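Local coordinates for protein putative O-GlcNAcase nagJ (Clostridium perfringens, PDB 6PV5) that probably cleaves N-acetylhexosamine from glycans as a family 84 glycoside hydrolase, here represented by the catalytic barrel and its flanking domains, at residues V383-K389 / D424-E430; L401-Y405 / L417-L423; I563-A567 / L596-L600; S571-L575 / F615-H620. All coordinates share one frame; numbering follows the deposited sequence.

Contact 1: V383-K389 / D424-E430. With EDO (1,2-ethanediol), chain D.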
loop_
_atom_site.group_PDB
_atom_site.type_symbol
_atom_site.label_atom_id
_atom_site.label_comp_id
_atom_site.label_asym_id
_atom_site.label_seq_id
_atom_site.Cartn_x
_atom_site.Cartn_y
_atom_site.Cartn_z
ATOM N N VAL A 383 6.062 13.872 -1.282
ATOM C CA VAL A 383 5.616 14.743 -0.205
ATOM C C VAL A 383 6.806 14.905 0.734
ATOM O O VAL A 383 7.367 13.918 1.221
ATOM C CB VAL A 383 4.395 14.194 0.577
ATOM C CG1 VAL A 383 4.021 15.140 1.718
ATOM C CG2 VAL A 383 3.160 13.937 -0.301
ATOM N N SER A 384 7.217 16.156 0.923
ATOM C CA SER A 384 8.366 16.449 1.762
ATOM C C SER A 384 7.896 16.774 3.185
ATOM O O SER A 384 6.732 17.124 3.399
ATOM C CB SER A 384 9.096 17.611 1.190
ATOM O OG SER A 384 8.311 18.774 1.403
ATOM N N LEU A 385 8.826 16.711 4.147
ATOM C CA LEU A 385 8.509 17.110 5.518
ATOM C C LEU A 385 7.952 18.524 5.543
ATOM O O LEU A 385 6.980 18.780 6.248
ATOM C CB LEU A 385 9.742 17.008 6.429
ATOM C CG LEU A 385 9.504 17.287 7.919
ATOM C CD1 LEU A 385 8.404 16.400 8.483
ATOM C CD2 LEU A 385 10.784 17.051 8.710
ATOM N N GLU A 386 8.539 19.428 4.752
ATOM C CA GLU A 386 8.105 20.817 4.779
ATOM C C GLU A 386 6.690 20.954 4.214
ATOM O O GLU A 386 5.924 21.742 4.742
ATOM C CB GLU A 386 9.099 21.738 4.047
ATOM N N ASP A 387 6.344 20.238 3.121
ATOM C CA ASP A 387 4.955 20.204 2.645
ATOM C C ASP A 387 3.977 19.849 3.776
ATOM O O ASP A 387 2.913 20.447 3.896
ATOM C CB ASP A 387 4.717 19.117 1.587
ATOM C CG ASP A 387 5.478 19.286 0.279
ATOM O OD1 ASP A 387 5.764 20.441 -0.081
ATOM O OD2 ASP A 387 5.766 18.249 -0.383
ATOM N N ALA A 388 4.307 18.823 4.566
ATOM C CA ALA A 388 3.406 18.316 5.593
ATOM C C ALA A 388 3.339 19.296 6.766
ATOM O O ALA A 388 2.265 19.531 7.326
ATOM C CB ALA A 388 3.902 16.980 6.060
ATOM N N LYS A 389 4.505 19.872 7.109
ATOM C CA LYS A 389 4.613 20.866 8.165
ATOM C C LYS A 389 3.675 22.035 7.888
ATOM O O LYS A 389 2.967 22.488 8.776
ATOM C CB LYS A 389 6.068 21.326 8.310
ATOM C CG LYS A 389 6.329 22.323 9.433
ATOM C CD LYS A 389 6.806 21.673 10.711
ATOM C CE LYS A 389 7.408 22.671 11.682
ATOM N NZ LYS A 389 7.519 22.098 13.043
ATOM N N ASP A 424 8.831 11.594 2.246
ATOM C CA ASP A 424 9.894 11.955 3.175
ATOM C C ASP A 424 10.073 10.859 4.228
ATOM O O ASP A 424 9.110 10.376 4.817
ATOM C CB ASP A 424 9.609 13.330 3.788
ATOM C CG ASP A 424 10.843 13.986 4.382
ATOM O OD1 ASP A 424 11.365 13.453 5.370
ATOM O OD2 ASP A 424 11.259 15.024 3.852
ATOM N N ARG A 425 11.331 10.462 4.430
ATOM C CA ARG A 425 11.746 9.499 5.443
ATOM C C ARG A 425 11.269 9.903 6.843
ATOM O O ARG A 425 11.014 9.034 7.669
ATOM C CB ARG A 425 13.270 9.368 5.405
ATOM C CG ARG A 425 13.868 8.451 6.461
ATOM C CD ARG A 425 15.377 8.279 6.318
ATOM N NE ARG A 425 15.828 8.222 4.928
ATOM C CZ ARG A 425 15.804 7.148 4.135
ATOM N NH1 ARG A 425 15.354 5.983 4.576
ATOM N NH2 ARG A 425 16.253 7.245 2.898
ATOM N N ASN A 426 11.102 11.209 7.094
ATOM C CA ASN A 426 10.730 11.683 8.421
ATOM C C ASN A 426 9.361 12.363 8.407
ATOM O O ASN A 426 9.106 13.244 9.233
ATOM C CB ASN A 426 11.783 12.649 8.984
ATOM C CG ASN A 426 13.115 11.961 9.181
ATOM O OD1 ASN A 426 14.101 12.324 8.546
ATOM N ND2 ASN A 426 13.133 10.925 10.003
ATOM N N LEU A 427 8.494 11.947 7.473
ATOM C CA LEU A 427 7.116 12.414 7.381
ATOM C C LEU A 427 6.376 12.182 8.691
ATOM O O LEU A 427 5.445 12.929 9.006
ATOM C CB LEU A 427 6.401 11.635 6.277
ATOM C CG LEU A 427 5.387 12.427 5.466
ATOM C CD1 LEU A 427 6.095 13.511 4.679
ATOM C CD2 LEU A 427 4.612 11.509 4.529
ATOM N N ASP A 428 6.760 11.109 9.402
ATOM C CA ASP A 428 6.118 10.702 10.645
ATOM C C ASP A 428 6.162 11.813 11.707
ATOM O O ASP A 428 5.352 11.812 12.634
ATOM C CB ASP A 428 6.618 9.338 11.131
ATOM C CG ASP A 428 8.097 9.292 11.476
ATOM O OD1 ASP A 428 8.838 10.193 11.054
ATOM O OD2 ASP A 428 8.504 8.341 12.161
ATOM N N GLU A 429 7.062 12.792 11.551
ATOM C CA GLU A 429 7.128 13.914 12.483
ATOM C C GLU A 429 5.862 14.763 12.407
ATOM O O GLU A 429 5.493 15.387 13.396
ATOM C CB GLU A 429 8.338 14.799 12.179
ATOM C CG GLU A 429 9.663 14.116 12.447
ATOM C CD GLU A 429 10.881 15.019 12.274
ATOM O OE1 GLU A 429 10.704 16.257 12.246
ATOM O OE2 GLU A 429 12.023 14.488 12.159
ATOM N N GLU A 430 5.207 14.806 11.232
ATOM C CA GLU A 430 4.066 15.693 11.029
ATOM C C GLU A 430 2.805 14.918 10.630
ATOM O O GLU A 430 1.724 15.497 10.476
ATOM C CB GLU A 430 4.402 16.759 9.979
ATOM C CG GLU A 430 5.504 17.725 10.388
ATOM C CD GLU A 430 5.289 18.467 11.707
ATOM O OE1 GLU A 430 4.126 18.818 12.018
ATOM O OE2 GLU A 430 6.288 18.682 12.435
HETATM C C1 EDO D . 1.170 19.878 15.398
HETATM O O1 EDO D . 1.631 21.126 14.897
HETATM C C2 EDO D . 1.591 18.687 14.613
HETATM O O2 EDO D . 2.988 18.404 14.626
#

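Contact 2: L401-Y405 / L417-L423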
loop_
_atom_site.group_PDB
_atom_site.type_symbol
_atom_site.label_atom_id
_atom_site.label_comp_id
_atom_site.label_asym_id
_atom_site.label_seq_id
_atom_site.Cartn_x
_atom_site.Cartn_y
_atom_site.Cartn_z
ATOM N N LEU A 401 -1.922 11.119 5.505
ATOM C CA LEU A 401 -1.655 11.286 4.084
ATOM C C LEU A 401 -2.458 10.265 3.264
ATOM O O LEU A 401 -2.267 9.064 3.410
ATOM C CB LEU A 401 -0.149 11.167 3.838
ATOM C CG LEU A 401 0.279 11.208 2.362
ATOM C CD1 LEU A 401 -0.096 12.531 1.669
ATOM C CD2 LEU A 401 1.774 10.930 2.226
ATOM N N TRP A 402 -3.386 10.760 2.444
ATOM C CA TRP A 402 -4.078 9.952 1.467
ATOM C C TRP A 402 -3.205 9.925 0.208
ATOM O O TRP A 402 -3.042 10.931 -0.480
ATOM C CB TRP A 402 -5.450 10.571 1.216
ATOM C CG TRP A 402 -6.239 9.951 0.105
ATOM C CD1 TRP A 402 -5.838 9.759 -1.188
ATOM C CD2 TRP A 402 -7.603 9.496 0.170
ATOM N NE1 TRP A 402 -6.849 9.205 -1.925
ATOM C CE2 TRP A 402 -7.947 9.035 -1.124
ATOM C CE3 TRP A 402 -8.561 9.430 1.193
ATOM C CZ2 TRP A 402 -9.208 8.513 -1.425
ATOM C CZ3 TRP A 402 -9.813 8.936 0.885
ATOM C CH2 TRP A 402 -10.129 8.490 -0.403
ATOM N N TRP A 403 -2.561 8.786 -0.028
ATOM C CA TRP A 403 -1.543 8.737 -1.065
ATOM C C TRP A 403 -2.107 8.124 -2.343
ATOM O O TRP A 403 -2.445 6.938 -2.365
ATOM C CB TRP A 403 -0.310 7.994 -0.562
ATOM C CG TRP A 403 0.799 8.077 -1.556
ATOM C CD1 TRP A 403 1.436 7.032 -2.159
ATOM C CD2 TRP A 403 1.357 9.278 -2.113
ATOM N NE1 TRP A 403 2.380 7.506 -3.025
ATOM C CE2 TRP A 403 2.336 8.876 -3.041
ATOM C CE3 TRP A 403 1.107 10.646 -1.932
ATOM C CZ2 TRP A 403 3.077 9.792 -3.787
ATOM C CZ3 TRP A 403 1.853 11.553 -2.654
ATOM C CH2 TRP A 403 2.808 11.125 -3.579
ATOM N N ASN A 404 -2.181 8.946 -3.390
ATOM C CA ASN A 404 -2.832 8.569 -4.640
ATOM C C ASN A 404 -1.865 7.807 -5.560
ATOM O O ASN A 404 -1.536 8.248 -6.664
ATOM C CB ASN A 404 -3.439 9.789 -5.340
ATOM C CG ASN A 404 -4.836 10.087 -4.835
ATOM O OD1 ASN A 404 -5.616 9.166 -4.604
ATOM N ND2 ASN A 404 -5.148 11.354 -4.626
ATOM N N TYR A 405 -1.444 6.635 -5.105
ATOM C CA TYR A 405 -0.663 5.691 -5.891
ATOM C C TYR A 405 -0.721 4.369 -5.130
ATOM O O TYR A 405 -0.601 4.381 -3.898
ATOM C CB TYR A 405 0.775 6.211 -5.981
ATOM C CG TYR A 405 1.698 5.391 -6.834
ATOM C CD1 TYR A 405 1.922 5.735 -8.162
ATOM C CD2 TYR A 405 2.306 4.252 -6.339
ATOM C CE1 TYR A 405 2.767 4.986 -8.967
ATOM C CE2 TYR A 405 3.158 3.500 -7.128
ATOM C CZ TYR A 405 3.390 3.865 -8.448
ATOM O OH TYR A 405 4.212 3.110 -9.241
ATOM N N LEU A 417 3.123 -0.280 -11.027
ATOM C CA LEU A 417 3.688 -1.477 -10.427
ATOM C C LEU A 417 4.957 -1.120 -9.657
ATOM O O LEU A 417 5.755 -2.007 -9.366
ATOM C CB LEU A 417 4.004 -2.504 -11.534
ATOM C CG LEU A 417 2.796 -2.999 -12.347
ATOM C CD1 LEU A 417 3.262 -3.903 -13.497
ATOM C CD2 LEU A 417 1.834 -3.765 -11.438
ATOM N N GLY A 418 5.138 0.162 -9.318
ATOM C CA GLY A 418 6.351 0.574 -8.621
ATOM C C GLY A 418 6.218 0.724 -7.101
ATOM O O GLY A 418 5.128 0.621 -6.530
ATOM N N PRO A 419 7.334 1.027 -6.392
ATOM C CA PRO A 419 7.285 1.270 -4.950
ATOM C C PRO A 419 6.744 2.664 -4.649
ATOM O O PRO A 419 6.846 3.583 -5.471
ATOM C CB PRO A 419 8.764 1.167 -4.537
ATOM C CG PRO A 419 9.497 1.688 -5.759
ATOM C CD PRO A 419 8.699 1.149 -6.939
ATOM N N ILE A 420 6.137 2.801 -3.465
ATOM C CA ILE A 420 5.891 4.109 -2.862
ATOM C C ILE A 420 7.189 4.910 -2.937
ATOM O O ILE A 420 8.237 4.448 -2.528
ATOM C CB ILE A 420 5.442 3.917 -1.400
ATOM C CG1 ILE A 420 4.184 3.041 -1.289
ATOM C CG2 ILE A 420 5.281 5.262 -0.700
ATOM C CD1 ILE A 420 3.016 3.445 -2.174
ATOM N N TYR A 421 7.134 6.116 -3.473
ATOM C CA TYR A 421 8.372 6.755 -3.891
ATOM C C TYR A 421 8.326 8.235 -3.529
ATOM O O TYR A 421 7.274 8.857 -3.685
ATOM C CB TYR A 421 8.521 6.590 -5.413
ATOM C CG TYR A 421 9.899 6.871 -5.961
ATOM C CD1 TYR A 421 10.921 5.939 -5.864
ATOM C CD2 TYR A 421 10.175 8.076 -6.588
ATOM C CE1 TYR A 421 12.187 6.186 -6.389
ATOM C CE2 TYR A 421 11.432 8.353 -7.104
ATOM C CZ TYR A 421 12.433 7.403 -6.998
ATOM O OH TYR A 421 13.657 7.685 -7.516
ATOM N N ASP A 422 9.461 8.779 -3.047
ATOM C CA ASP A 422 9.639 10.213 -2.811
ATOM C C ASP A 422 8.758 10.671 -1.646
ATOM O O ASP A 422 8.340 11.816 -1.601
ATOM C CB ASP A 422 9.249 11.069 -4.022
ATOM C CG ASP A 422 10.296 11.222 -5.119
ATOM O OD1 ASP A 422 11.499 11.009 -4.818
ATOM O OD2 ASP A 422 9.891 11.579 -6.277
ATOM N N LEU A 423 8.439 9.778 -0.713
ATOM C CA LEU A 423 7.793 10.238 0.510
ATOM C C LEU A 423 8.863 10.441 1.583
ATOM O O LEU A 423 9.724 9.595 1.780
ATOM C CB LEU A 423 6.749 9.224 0.971
ATOM C CG LEU A 423 5.525 9.022 0.068
ATOM C CD1 LEU A 423 4.459 8.260 0.841
ATOM C CD2 LEU A 423 4.963 10.340 -0.467
HETATM O O HOH W 1 4.481 6.506 -5.104
HETATM O O HOH W 2 6.629 4.025 -7.984
#

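Contact 3: I563-A567 / L596-L600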
loop_
_atom_site.group_PDB
_atom_site.type_symbol
_atom_site.label_atom_id
_atom_site.label_comp_id
_atom_site.label_asym_id
_atom_site.label_seq_id
_atom_site.Cartn_x
_atom_site.Cartn_y
_atom_site.Cartn_z
ATOM N N ILE A 563 6.290 -6.815 -28.107
ATOM C CA ILE A 563 6.397 -6.054 -29.349
ATOM C C ILE A 563 7.374 -4.879 -29.198
ATOM O O ILE A 563 8.133 -4.602 -30.135
ATOM C CB ILE A 563 5.014 -5.560 -29.831
ATOM C CG1 ILE A 563 3.995 -6.692 -30.009
ATOM C CG2 ILE A 563 5.135 -4.706 -31.096
ATOM C CD1 ILE A 563 2.638 -6.193 -30.484
ATOM N N TYR A 564 7.326 -4.153 -28.061
ATOM C CA TYR A 564 8.322 -3.129 -27.778
ATOM C C TYR A 564 9.731 -3.729 -27.859
ATOM O O TYR A 564 10.616 -3.125 -28.449
ATOM C CB TYR A 564 8.140 -2.503 -26.389
ATOM C CG TYR A 564 7.189 -1.342 -26.359
ATOM C CD1 TYR A 564 7.471 -0.183 -27.072
ATOM C CD2 TYR A 564 6.026 -1.392 -25.605
ATOM C CE1 TYR A 564 6.602 0.892 -27.058
ATOM C CE2 TYR A 564 5.141 -0.326 -25.594
ATOM C CZ TYR A 564 5.436 0.817 -26.310
ATOM O OH TYR A 564 4.609 1.901 -26.280
ATOM N N GLY A 565 9.936 -4.912 -27.268
ATOM C CA GLY A 565 11.236 -5.569 -27.348
ATOM C C GLY A 565 11.723 -5.690 -28.797
ATOM O O GLY A 565 12.833 -5.266 -29.147
ATOM N N ASN A 566 10.843 -6.241 -29.642
ATOM C CA ASN A 566 11.109 -6.457 -31.057
ATOM C C ASN A 566 11.315 -5.133 -31.783
ATOM O O ASN A 566 12.209 -5.026 -32.626
ATOM C CB ASN A 566 10.003 -7.299 -31.697
ATOM C CG ASN A 566 10.172 -8.753 -31.328
ATOM O OD1 ASN A 566 11.295 -9.254 -31.313
ATOM N ND2 ASN A 566 9.085 -9.431 -31.008
ATOM N N ALA A 567 10.506 -4.119 -31.435
ATOM C CA ALA A 567 10.639 -2.827 -32.089
ATOM C C ALA A 567 11.984 -2.212 -31.709
ATOM O O ALA A 567 12.635 -1.563 -32.538
ATOM C CB ALA A 567 9.478 -1.937 -31.725
ATOM N N LEU A 596 6.197 -2.704 -37.010
ATOM C CA LEU A 596 6.189 -2.954 -35.570
ATOM C C LEU A 596 5.563 -1.787 -34.811
ATOM O O LEU A 596 4.797 -2.008 -33.884
ATOM C CB LEU A 596 7.608 -3.272 -35.085
ATOM C CG LEU A 596 8.134 -4.618 -35.578
ATOM C CD1 LEU A 596 9.595 -4.801 -35.218
ATOM C CD2 LEU A 596 7.300 -5.767 -35.028
ATOM N N LEU A 597 5.887 -0.553 -35.208
ATOM C CA LEU A 597 5.264 0.619 -34.613
ATOM C C LEU A 597 3.747 0.545 -34.737
ATOM O O LEU A 597 3.037 0.832 -33.769
ATOM C CB LEU A 597 5.804 1.907 -35.242
ATOM C CG LEU A 597 6.788 2.687 -34.372
ATOM C CD1 LEU A 597 7.075 4.052 -34.980
ATOM C CD2 LEU A 597 6.263 2.837 -32.949
ATOM N N ARG A 598 3.265 0.141 -35.923
ATOM C CA ARG A 598 1.834 -0.015 -36.155
ATOM C C ARG A 598 1.249 -1.064 -35.215
ATOM O O ARG A 598 0.193 -0.828 -34.642
ATOM C CB ARG A 598 1.508 -0.350 -37.613
ATOM C CG ARG A 598 1.691 0.834 -38.549
ATOM C CD ARG A 598 1.166 0.746 -39.976
ATOM N NE ARG A 598 1.762 1.873 -40.688
ATOM C CZ ARG A 598 1.461 3.159 -40.493
ATOM N NH1 ARG A 598 0.529 3.512 -39.620
ATOM N NH2 ARG A 598 2.091 4.091 -41.188
ATOM N N ASN A 599 1.913 -2.213 -35.066
ATOM C CA ASN A 599 1.436 -3.232 -34.140
ATOM C C ASN A 599 1.283 -2.676 -32.713
ATOM O O ASN A 599 0.339 -3.035 -32.021
ATOM C CB ASN A 599 2.338 -4.469 -34.152
ATOM C CG ASN A 599 2.451 -5.105 -35.524
ATOM O OD1 ASN A 599 1.725 -4.731 -36.447
ATOM N ND2 ASN A 599 3.341 -6.076 -35.668
ATOM N N LEU A 600 2.221 -1.823 -32.265
ATOM C CA LEU A 600 2.237 -1.241 -30.921
ATOM C C LEU A 600 1.057 -0.292 -30.744
ATOM O O LEU A 600 0.356 -0.347 -29.744
ATOM C CB LEU A 600 3.537 -0.448 -30.705
ATOM C CG LEU A 600 4.758 -1.316 -30.441
ATOM C CD1 LEU A 600 6.057 -0.516 -30.514
ATOM C CD2 LEU A 600 4.606 -2.036 -29.112
#

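Contact 4: S571-L575 / F615-H620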
loop_
_atom_site.group_PDB
_atom_site.type_symbol
_atom_site.label_atom_id
_atom_site.label_comp_id
_atom_site.label_asym_id
_atom_site.label_seq_id
_atom_site.Cartn_x
_atom_site.Cartn_y
_atom_site.Cartn_z
ATOM N N SER A 571 15.022 -1.098 -34.094
ATOM C CA SER A 571 15.545 0.258 -34.080
ATOM C C SER A 571 17.073 0.248 -34.025
ATOM O O SER A 571 17.712 1.085 -34.668
ATOM C CB SER A 571 14.953 1.086 -32.963
ATOM O OG SER A 571 13.543 1.148 -33.102
ATOM N N ILE A 572 17.654 -0.679 -33.256
ATOM C CA ILE A 572 19.103 -0.782 -33.193
ATOM C C ILE A 572 19.619 -1.126 -34.590
ATOM O O ILE A 572 20.559 -0.497 -35.081
ATOM C CB ILE A 572 19.563 -1.793 -32.119
ATOM C CG1 ILE A 572 19.406 -1.223 -30.708
ATOM C CG2 ILE A 572 20.994 -2.253 -32.371
ATOM C CD1 ILE A 572 19.579 -2.260 -29.628
ATOM N N GLU A 573 18.969 -2.097 -35.241
ATOM C CA GLU A 573 19.399 -2.517 -36.568
ATOM C C GLU A 573 19.398 -1.330 -37.526
ATOM O O GLU A 573 20.349 -1.177 -38.287
ATOM C CB GLU A 573 18.505 -3.622 -37.121
ATOM C CG GLU A 573 18.806 -4.981 -36.527
ATOM C CD GLU A 573 17.834 -6.039 -37.030
ATOM O OE1 GLU A 573 16.928 -5.702 -37.838
ATOM O OE2 GLU A 573 17.979 -7.200 -36.617
ATOM N N ILE A 574 18.349 -0.491 -37.456
ATOM C CA ILE A 574 18.200 0.679 -38.318
ATOM C C ILE A 574 19.375 1.620 -38.080
ATOM O O ILE A 574 19.972 2.107 -39.045
ATOM C CB ILE A 574 16.846 1.400 -38.115
ATOM C CG1 ILE A 574 15.656 0.562 -38.596
ATOM C CG2 ILE A 574 16.848 2.789 -38.752
ATOM C CD1 ILE A 574 14.296 1.076 -38.126
ATOM N N LEU A 575 19.696 1.873 -36.801
ATOM C CA LEU A 575 20.849 2.695 -36.449
ATOM C C LEU A 575 22.140 2.090 -37.023
ATOM O O LEU A 575 23.000 2.811 -37.530
ATOM C CB LEU A 575 20.938 2.873 -34.926
ATOM C CG LEU A 575 19.886 3.801 -34.298
ATOM C CD1 LEU A 575 19.995 3.866 -32.777
ATOM C CD2 LEU A 575 19.958 5.211 -34.882
ATOM N N PHE A 615 11.994 6.487 -28.045
ATOM C CA PHE A 615 13.222 6.033 -28.673
ATOM C C PHE A 615 12.905 5.414 -30.044
ATOM O O PHE A 615 13.446 5.829 -31.061
ATOM C CB PHE A 615 13.981 5.025 -27.807
ATOM C CG PHE A 615 15.167 4.412 -28.523
ATOM C CD1 PHE A 615 16.282 5.184 -28.835
ATOM C CD2 PHE A 615 15.155 3.082 -28.928
ATOM C CE1 PHE A 615 17.375 4.630 -29.493
ATOM C CE2 PHE A 615 16.248 2.529 -29.593
ATOM C CZ PHE A 615 17.344 3.312 -29.890
ATOM N N ILE A 616 12.017 4.430 -30.072
ATOM C CA ILE A 616 11.655 3.792 -31.323
ATOM C C ILE A 616 11.081 4.812 -32.307
ATOM O O ILE A 616 11.413 4.767 -33.483
ATOM C CB ILE A 616 10.703 2.621 -31.058
ATOM C CG1 ILE A 616 11.424 1.561 -30.227
ATOM C CG2 ILE A 616 10.183 2.052 -32.380
ATOM C CD1 ILE A 616 10.476 0.761 -29.346
ATOM N N ARG A 617 10.264 5.761 -31.830
ATOM C CA ARG A 617 9.688 6.739 -32.736
ATOM C C ARG A 617 10.747 7.713 -33.247
ATOM O O ARG A 617 10.612 8.200 -34.358
ATOM C CB ARG A 617 8.515 7.508 -32.113
ATOM C CG ARG A 617 7.265 6.658 -31.932
ATOM C CD ARG A 617 6.124 7.387 -31.237
ATOM N NE ARG A 617 5.357 6.390 -30.504
ATOM C CZ ARG A 617 4.416 5.616 -31.041
ATOM N NH1 ARG A 617 4.086 5.765 -32.312
ATOM N NH2 ARG A 617 3.781 4.727 -30.293
ATOM N N LYS A 618 11.763 8.034 -32.439
ATOM C CA LYS A 618 12.800 8.952 -32.887
ATOM C C LYS A 618 13.634 8.308 -33.993
ATOM O O LYS A 618 14.035 8.977 -34.931
ATOM C CB LYS A 618 13.741 9.356 -31.750
ATOM C CG LYS A 618 14.649 10.543 -32.050
ATOM C CD LYS A 618 15.319 11.128 -30.823
ATOM C CE LYS A 618 16.569 11.904 -31.188
ATOM N NZ LYS A 618 17.176 12.603 -30.026
ATOM N N VAL A 619 13.902 7.009 -33.872
ATOM C CA VAL A 619 14.682 6.281 -34.862
ATOM C C VAL A 619 13.990 6.351 -36.230
ATOM O O VAL A 619 14.651 6.526 -37.241
ATOM C CB VAL A 619 14.943 4.835 -34.404
ATOM C CG1 VAL A 619 15.432 3.944 -35.539
ATOM C CG2 VAL A 619 15.889 4.791 -33.210
ATOM N N HIS A 620 12.660 6.236 -36.266
ATOM C CA HIS A 620 11.916 6.546 -37.480
ATOM C C HIS A 620 11.596 8.046 -37.511
ATOM O O HIS A 620 11.593 8.602 -38.620
ATOM C CB HIS A 620 10.637 5.700 -37.556
ATOM C CG HIS A 620 10.887 4.251 -37.309
ATOM N ND1 HIS A 620 11.166 3.757 -36.044
ATOM C CD2 HIS A 620 10.918 3.193 -38.150
ATOM C CE1 HIS A 620 11.352 2.452 -36.107
ATOM N NE2 HIS A 620 11.197 2.082 -37.396
#

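Contact 1: V383-K389 / D424-E430
The carboxylate of Asp424 meets the first turn of helix 385-395 with its face: Leu385 N donates to OD2 (3.0 Å) from well above the carboxylate plane, 58° out of it. At the edge, OD1 uses its anti lone pair for Asn426 N, closing an Asx turn within a type I beta turn. Asp424 N also reaches back to Val383 O (2.9 Å). The second carboxylate, Glu430, is split between partners: OE1 takes hydrogen bonds from Ser392 and from O2 of an ethanediol, probably a crystallisation additive, while OE2 lies beside Lys389 CD (3.5 Å) and makes a long salt bridge to Lys389 NZ (3.7 Å).

Between these polar ends sits Leu385. With CG anti to the backbone N (chi1 -175°), its branches fork across segment 424-430, CD1 against Asn426 O (3.3 Å) and Glu430 CG (3.7 Å), and CD2 against Glu429 OE1. Deeper in, the Leu427 and Val383 side chains cross at about a right angle, CD1 meeting CG1 at 4.0 Å.

Ser384 and Asp387 bond reciprocally in a capping box, so this is the capped N-terminus of a barrel helix, held by the loop that leads into the last strand of the beta/alpha barrel.

Contact 2: L401-Y405 / L417-L423
Tyr405 reaches across to the backbone of 417-423; with CG anti to the backbone N (chi1 -176°), its ring is carried over to Gly418. From CB the ring runs outward past Ile420, whose CD1 lies near the ring plane beside CD2 (4.3 Å). Further out, CE2 has Gly418 O at the ring edge, in plane, 3.5 Å away. The hydroxyl ends among several polar groups: OH bonds to Thr491 O beyond the two segments, Gly418 N donates a weak hydrogen bond to it (3.1 Å), and a water that also donates to Pro419 O gives it a second weak one. Over one face of the ring, toward its rim, sits another water. This water is fixed from two sides, accepting from Trp403 NE1 (3.1 Å), in the plane of the indole, and from Tyr421 N.

Trp403, on the end of strand 399-403, supplies the apolar half. Leu423 CD2 stands 3.7 Å from the centroid of its six-membered ring and only 6° off the normal, a CH-pi contact over the face. Ile420 CD1 touches the edge at Trp403 CD1 (3.9 Å). Leu423's other methyl, CD1, meets Leu401 CD2 tip to tip (4.0 Å), and Phe434 of the neighbouring strand 431-436 backs this leucine cluster.

Chemically, the loop after the seventh barrel strand is held by apolar packing at its 423 end and by one weak direct hydrogen bond and a water link at its 418 end. The buried indole N-H and the tyrosine hydroxyl are both satisfied, partly by ordered water.

Contact 3: I563-A567 / L596-L600
Leu600 pushes both methyls into the face of helix 548-579, and its conformation decides what each one meets. CG stands anti to the carbonyl carbon (chi1 -77°); chi2 extends the chain toward CD1 and leaves CD2 as the side branch, over the centre of the Tyr564 ring, 3.7 Å from the centroid and 6° off the normal: a CH-pi contact. CD1 lies against the CD1-CE1 side of the ring, 3.7 Å from Tyr564 CD1, and also touches Ala567 CB (3.9 Å). On its other flank CD2 is squeezed by Ile563 CG2 at 3.4 Å, tighter than usual carbon packing, as the two side chains slide past each other in opposite directions. Ile563's longer branch extends away from this pinch, so CD1 lands on Asn599 CB (4.1 Å).

One turn earlier, Leu596 lays CD1 on Ala567 CA (3.8 Å) and Asn566 O (3.7 Å). The small alanine lets the backbones close to 5.7 Å between Ala567 CA and Leu596 CA.

The two helices run nearly antiparallel, 159° between their directions. Helix 612-619 packs beside them, with Ile616 against Tyr564 and Ala567 and Asp613 bonding the tyrosine hydroxyl; helix 521-544 adds Met534 against Tyr564 and Val535 against Asn566, so the pair is part of a helical bundle.

Contact 4: S571-L575 / F615-H620
Ser571 and Ile616 mark the closest approach of the two backbones, 5.9 Å between Ser571 CA and Ile616 CA. The helical parts, 571-575 and 615-619, run in roughly the same direction, 33° apart, with their axes 10.0 Å from each other at the nearest point; His620 follows as the last residue modelled.

Val619 is the central side chain. Its two methyls meet different partners: CG1, anti to the backbone N, packs on Ile574 CG2 (3.7 Å), while CG2 lies against Ser571 CB (3.8 Å) and also covers one face of the Phe615 ring, toward the rim. That ring, sent across with CG anti to the backbone N (chi1 173°), brings CZ to Leu575 CD1 (4.0 Å) and CE2 to Ser571 CB (3.9 Å). Ser571 thus packs CB against Phe615 and Val619 and OG against Ile616 CG2 (3.6 Å), yet its OG donates to Ala567 O of its own helix.

His620 is poorly ordered, so the placement of its whole imidazole should be read with caution. As modelled it folds back on the helix end: ND1 donates to Ile616 O (2.8 Å), which lies in the ring plane, and NE2 comes beside Ile574 CD1. Outside the two segments, Trp511 of helix 501-515 packs on Val619 and Trp514 on Leu575.

The chemistry here is apolar: methyls and an aromatic ring make up most of the interface, and the one buried hydroxyl, that of Ser571, is satisfied inside its own helix.

Two pairs of contacts occupy two regions of the chain. Contacts 1 and 2 lie in the parallel eight-stranded barrel, with centres 14 Å apart; contact 2 falls within the stretch of chain that contact 1 spans, and they touch where Val383 packs on Trp403 and Leu427 on Leu401. Together they pack the connection between strands 399-403 and 431-436 against the barrel and helix 385-395. Contacts 3 and 4 come later, in the helical region after the barrel. They share helix 548-579, interleave along the chain, and meet through Ile616 on Ala567, their centres 11 Å apart. Contacts 2 and 3 stay about 13 Å apart at their nearest atoms, so the barrel and bundle pairs pack separately.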